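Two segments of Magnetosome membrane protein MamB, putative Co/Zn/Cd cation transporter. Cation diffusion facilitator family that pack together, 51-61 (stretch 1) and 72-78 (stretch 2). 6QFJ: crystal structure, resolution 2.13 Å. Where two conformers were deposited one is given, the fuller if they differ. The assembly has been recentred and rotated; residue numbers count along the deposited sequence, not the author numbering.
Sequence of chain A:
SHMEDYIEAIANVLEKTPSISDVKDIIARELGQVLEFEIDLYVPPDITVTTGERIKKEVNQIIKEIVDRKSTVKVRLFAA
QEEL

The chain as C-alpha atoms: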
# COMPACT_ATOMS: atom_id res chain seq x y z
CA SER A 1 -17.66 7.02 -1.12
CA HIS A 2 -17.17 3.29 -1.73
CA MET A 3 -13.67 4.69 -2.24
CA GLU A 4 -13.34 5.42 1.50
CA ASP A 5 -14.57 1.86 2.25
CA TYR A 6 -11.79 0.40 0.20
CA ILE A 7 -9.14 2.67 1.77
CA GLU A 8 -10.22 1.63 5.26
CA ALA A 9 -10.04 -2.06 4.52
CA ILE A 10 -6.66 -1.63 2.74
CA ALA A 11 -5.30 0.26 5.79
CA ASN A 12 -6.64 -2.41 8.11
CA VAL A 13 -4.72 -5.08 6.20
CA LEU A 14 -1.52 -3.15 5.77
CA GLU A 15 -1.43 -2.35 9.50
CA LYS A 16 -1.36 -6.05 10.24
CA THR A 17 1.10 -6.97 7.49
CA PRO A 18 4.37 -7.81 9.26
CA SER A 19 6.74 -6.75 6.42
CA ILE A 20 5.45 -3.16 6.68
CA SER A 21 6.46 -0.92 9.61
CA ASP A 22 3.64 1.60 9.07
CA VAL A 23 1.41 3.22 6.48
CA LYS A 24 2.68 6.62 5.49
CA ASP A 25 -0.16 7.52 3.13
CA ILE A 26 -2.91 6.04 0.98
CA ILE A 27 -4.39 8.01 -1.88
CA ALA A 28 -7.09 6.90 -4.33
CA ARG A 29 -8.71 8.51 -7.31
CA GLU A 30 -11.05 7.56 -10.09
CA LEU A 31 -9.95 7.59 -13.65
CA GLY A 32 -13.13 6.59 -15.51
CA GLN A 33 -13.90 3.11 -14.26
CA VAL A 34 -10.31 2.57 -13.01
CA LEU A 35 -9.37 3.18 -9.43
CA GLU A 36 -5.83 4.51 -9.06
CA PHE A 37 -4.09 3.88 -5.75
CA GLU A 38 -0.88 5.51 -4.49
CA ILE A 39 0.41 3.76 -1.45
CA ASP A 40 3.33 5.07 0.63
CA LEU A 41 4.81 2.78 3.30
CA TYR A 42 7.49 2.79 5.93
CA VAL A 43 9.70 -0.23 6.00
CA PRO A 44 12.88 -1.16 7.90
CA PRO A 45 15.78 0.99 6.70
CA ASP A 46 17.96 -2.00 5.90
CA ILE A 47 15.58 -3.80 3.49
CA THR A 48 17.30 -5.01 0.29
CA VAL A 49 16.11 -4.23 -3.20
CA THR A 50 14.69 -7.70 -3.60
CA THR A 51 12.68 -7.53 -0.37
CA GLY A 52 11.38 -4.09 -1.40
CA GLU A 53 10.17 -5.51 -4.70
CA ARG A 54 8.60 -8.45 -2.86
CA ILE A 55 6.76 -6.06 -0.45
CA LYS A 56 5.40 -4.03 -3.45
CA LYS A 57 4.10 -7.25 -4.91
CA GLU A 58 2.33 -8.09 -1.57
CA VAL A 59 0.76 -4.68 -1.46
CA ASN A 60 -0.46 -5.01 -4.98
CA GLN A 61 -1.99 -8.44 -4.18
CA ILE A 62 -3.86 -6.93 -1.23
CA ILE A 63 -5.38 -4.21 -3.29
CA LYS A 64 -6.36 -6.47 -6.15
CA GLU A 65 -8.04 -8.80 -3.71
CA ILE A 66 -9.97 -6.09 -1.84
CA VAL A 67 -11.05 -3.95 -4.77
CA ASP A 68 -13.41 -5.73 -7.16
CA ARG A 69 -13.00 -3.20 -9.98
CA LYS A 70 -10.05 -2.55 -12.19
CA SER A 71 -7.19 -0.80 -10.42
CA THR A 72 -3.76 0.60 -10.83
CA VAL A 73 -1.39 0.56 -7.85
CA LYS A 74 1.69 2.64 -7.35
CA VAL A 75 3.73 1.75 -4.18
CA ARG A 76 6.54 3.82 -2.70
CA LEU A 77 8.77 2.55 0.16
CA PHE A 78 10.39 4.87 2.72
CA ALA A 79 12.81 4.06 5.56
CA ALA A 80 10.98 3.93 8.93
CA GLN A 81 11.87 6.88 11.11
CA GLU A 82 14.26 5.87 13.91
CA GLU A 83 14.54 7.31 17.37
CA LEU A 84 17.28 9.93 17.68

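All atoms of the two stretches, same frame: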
# COMPACT_ATOMS: atom_id res chain seq x y z
N THR A 51 13.77 -7.54 -1.34
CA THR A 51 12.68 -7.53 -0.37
C THR A 51 11.71 -6.43 -0.69
O THR A 51 10.52 -6.58 -0.53
CB THR A 51 13.28 -7.31 1.04
OG1 THR A 51 14.19 -8.37 1.29
CG2 THR A 51 12.22 -7.23 2.13
N GLY A 52 12.25 -5.24 -1.06
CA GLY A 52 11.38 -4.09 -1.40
C GLY A 52 10.45 -4.41 -2.55
O GLY A 52 9.24 -4.16 -2.48
N GLU A 53 10.99 -5.04 -3.58
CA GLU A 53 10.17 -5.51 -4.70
C GLU A 53 9.12 -6.57 -4.28
O GLU A 53 7.93 -6.48 -4.65
CB GLU A 53 11.09 -6.02 -5.83
CG GLU A 53 11.77 -4.82 -6.58
CD GLU A 53 10.86 -3.66 -7.08
OE1 GLU A 53 11.23 -2.49 -6.78
OE2 GLU A 53 9.80 -3.86 -7.75
N ARG A 54 9.53 -7.51 -3.45
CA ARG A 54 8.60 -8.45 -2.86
C ARG A 54 7.52 -7.78 -1.98
O ARG A 54 6.33 -8.10 -2.10
CB ARG A 54 9.38 -9.55 -2.23
CG ARG A 54 10.00 -10.47 -3.28
CD ARG A 54 11.00 -11.25 -2.47
NE ARG A 54 11.69 -12.16 -3.37
CZ ARG A 54 12.69 -12.94 -3.01
NH1 ARG A 54 13.12 -12.92 -1.77
NH2 ARG A 54 13.25 -13.72 -3.91
N ILE A 55 7.85 -6.76 -1.21
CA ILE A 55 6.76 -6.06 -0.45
C ILE A 55 5.80 -5.35 -1.39
O ILE A 55 4.54 -5.33 -1.16
CB ILE A 55 7.38 -5.03 0.51
CG1 ILE A 55 8.09 -5.76 1.63
CG2 ILE A 55 6.34 -4.07 1.08
CD1 ILE A 55 9.01 -4.90 2.43
N LYS A 56 6.33 -4.70 -2.46
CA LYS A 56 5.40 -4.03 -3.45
C LYS A 56 4.45 -4.97 -4.11
O LYS A 56 3.29 -4.68 -4.28
CB LYS A 56 6.17 -3.33 -4.56
CG LYS A 56 6.99 -2.20 -3.99
CD LYS A 56 7.72 -1.46 -5.07
CE LYS A 56 8.44 -0.30 -4.42
NZ LYS A 56 9.31 0.37 -5.41
N LYS A 57 4.94 -6.16 -4.42
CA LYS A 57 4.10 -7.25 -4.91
C LYS A 57 3.02 -7.66 -3.91
O LYS A 57 1.83 -7.88 -4.30
CB LYS A 57 4.98 -8.45 -5.35
CG LYS A 57 5.85 -8.10 -6.62
CD LYS A 57 5.21 -8.56 -7.91
CE LYS A 57 4.25 -7.53 -8.48
NZ LYS A 57 3.25 -8.05 -9.47
N GLU A 58 3.38 -7.79 -2.62
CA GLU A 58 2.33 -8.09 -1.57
C GLU A 58 1.30 -7.04 -1.46
O GLU A 58 0.09 -7.33 -1.31
CB GLU A 58 2.92 -8.27 -0.13
CG GLU A 58 3.50 -9.65 0.18
CD GLU A 58 3.97 -9.84 1.69
OE1 GLU A 58 4.03 -8.81 2.43
OE2 GLU A 58 4.21 -11.02 2.13
N VAL A 59 1.74 -5.77 -1.51
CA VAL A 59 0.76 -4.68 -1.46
C VAL A 59 -0.20 -4.66 -2.62
O VAL A 59 -1.43 -4.44 -2.50
CB VAL A 59 1.44 -3.30 -1.40
CG1 VAL A 59 0.43 -2.18 -1.57
CG2 VAL A 59 2.14 -3.20 -0.12
N ASN A 60 0.33 -4.96 -3.76
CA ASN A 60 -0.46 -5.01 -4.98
C ASN A 60 -1.50 -6.15 -4.89
O ASN A 60 -2.66 -5.97 -5.25
CB ASN A 60 0.49 -5.34 -6.14
CG ASN A 60 -0.21 -5.25 -7.50
OD1 ASN A 60 -0.47 -6.27 -8.13
ND2 ASN A 60 -0.44 -4.06 -7.97
N GLN A 61 -1.09 -7.30 -4.37
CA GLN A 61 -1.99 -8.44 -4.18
C GLN A 61 -3.13 -8.04 -3.25
O GLN A 61 -4.30 -8.30 -3.51
CB GLN A 61 -1.14 -9.58 -3.57
CG GLN A 61 -1.90 -10.91 -3.39
CD GLN A 61 -2.88 -10.94 -2.27
OE1 GLN A 61 -2.61 -10.48 -1.15
NE2 GLN A 61 -4.08 -11.50 -2.54
N THR A 72 -5.15 0.38 -10.64
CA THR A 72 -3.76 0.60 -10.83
C THR A 72 -3.17 0.91 -9.44
O THR A 72 -3.80 1.59 -8.66
CB THR A 72 -3.55 1.79 -11.79
OG1 THR A 72 -3.38 1.26 -13.10
CG2 THR A 72 -2.40 2.62 -11.45
N VAL A 73 -1.97 0.45 -9.19
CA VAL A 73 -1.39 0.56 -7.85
C VAL A 73 0.03 1.04 -7.97
O VAL A 73 0.87 0.39 -8.59
CB VAL A 73 -1.40 -0.80 -7.07
CG1 VAL A 73 -0.85 -0.58 -5.66
CG2 VAL A 73 -2.80 -1.33 -6.97
N LYS A 74 0.32 2.17 -7.38
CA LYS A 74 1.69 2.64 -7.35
C LYS A 74 2.18 2.64 -5.86
O LYS A 74 1.59 3.30 -5.00
CB LYS A 74 1.72 4.01 -7.97
CG LYS A 74 2.91 4.87 -7.66
CD LYS A 74 4.14 4.47 -8.46
CE LYS A 74 5.23 5.53 -8.23
NZ LYS A 74 6.54 4.92 -7.95
N VAL A 75 3.26 1.92 -5.58
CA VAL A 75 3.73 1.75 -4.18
C VAL A 75 5.09 2.42 -4.04
O VAL A 75 5.97 2.15 -4.86
CB VAL A 75 3.86 0.27 -3.81
CG1 VAL A 75 4.23 0.05 -2.33
CG2 VAL A 75 2.58 -0.45 -4.10
N ARG A 76 5.24 3.26 -3.00
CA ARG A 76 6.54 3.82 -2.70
C ARG A 76 6.97 3.38 -1.32
O ARG A 76 6.19 3.44 -0.40
CB ARG A 76 6.54 5.33 -2.82
CG ARG A 76 6.34 5.80 -4.27
CD ARG A 76 6.53 7.28 -4.43
NE ARG A 76 5.63 8.01 -3.54
CZ ARG A 76 5.72 9.34 -3.29
NH1 ARG A 76 4.87 9.93 -2.45
NH2 ARG A 76 6.66 10.09 -3.91
N LEU A 77 8.24 3.01 -1.16
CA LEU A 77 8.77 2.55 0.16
C LEU A 77 9.76 3.61 0.71
O LEU A 77 10.65 4.10 0.00
CB LEU A 77 9.48 1.24 0.03
CG LEU A 77 8.69 0.09 -0.63
CD1 LEU A 77 9.56 -1.14 -0.61
CD2 LEU A 77 7.43 -0.15 0.09
N PHE A 78 9.56 3.93 2.00
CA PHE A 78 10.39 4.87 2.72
C PHE A 78 10.97 4.21 3.95
O PHE A 78 10.34 3.38 4.58
CB PHE A 78 9.52 6.06 3.13
CG PHE A 78 9.03 6.85 1.99
CD1 PHE A 78 9.74 7.92 1.47
CD2 PHE A 78 7.82 6.54 1.42
CE1 PHE A 78 9.26 8.65 0.38
CE2 PHE A 78 7.32 7.26 0.35
CZ PHE A 78 8.02 8.33 -0.17

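A helix laid against one face of a β-sheet is among the most common ways to close a small α/β domain, and the packing of residues 51-61 against residues 72-78 in MamB illustrates how it works. The helix is regular, with i to i+4 backbone hydrogen bonds such as Val59 N to Ile55 O at 2.9 Å. It runs roughly antiparallel to the strand, the two directions differing by 142°, and the axes approach to 8.9 Å. No hydrogen bond crosses between them; contact is by van der Waals packing, much of it apolar, and 380 Å² is buried in all.

The strand's alternation sets the pattern. Thr72 directs its CA-to-CB bond away from the helix and makes no contact. Val73, next along, points toward it and meets Asn60, whose CA-to-CB bond runs sideways but whose amide end comes nearer: ND2 of Asn60 lies 3.5 Å from CB of Val73. With no hydrogen bond to the strand, the amide is a van der Waals neighbour of the valine.

Lys74 again points away. Val75 returns toward the helix and lies where two helical residues can reach it. Its CG2 packs 3.7 Å from CG1 of Val59, a contact between buried branched side chains, while its CG1 lies 3.9 Å from CG of Lys56. The lysine is nearly fully extended beyond an m chi1, and its methylene chain serves as apolar surface, with CE of Lys56 3.8 Å from CG of Leu77. The same CE also comes within 3.5 Å of O of Val75, a close approach to the strand backbone that is not a hydrogen bond. The charged end continues past these contacts, and NZ of Lys56 forms a long salt bridge, 3.7 Å, with OE1 of Glu53 one helical turn back.

Arg76 turns away, its guanidinium hydrogen-bonded elsewhere in the structure. Leu77 then faces the helix and has the largest covered area of any residue in the pair. Its CD2 lies 4.2 Å from CG2 of Ile55, a looser apolar contact, and its CD1 sits 3.6 Å from CA of Gly52. The bare glycine backbone lets the leucine methyl come this close; a CB at ideal geometry on Gly52 would fall 3.4 Å from that same CD1, a tight fit. Phe78 lies out of reach.

The general principle is clear: alternate strand residues, Val73, Val75 and Leu77, supply the packing face, and the helix meets it with Val59 and Ile55 pointing in, and with Asn60, Lys56 and Gly52 in register opposite Val73, Val75 and Leu77.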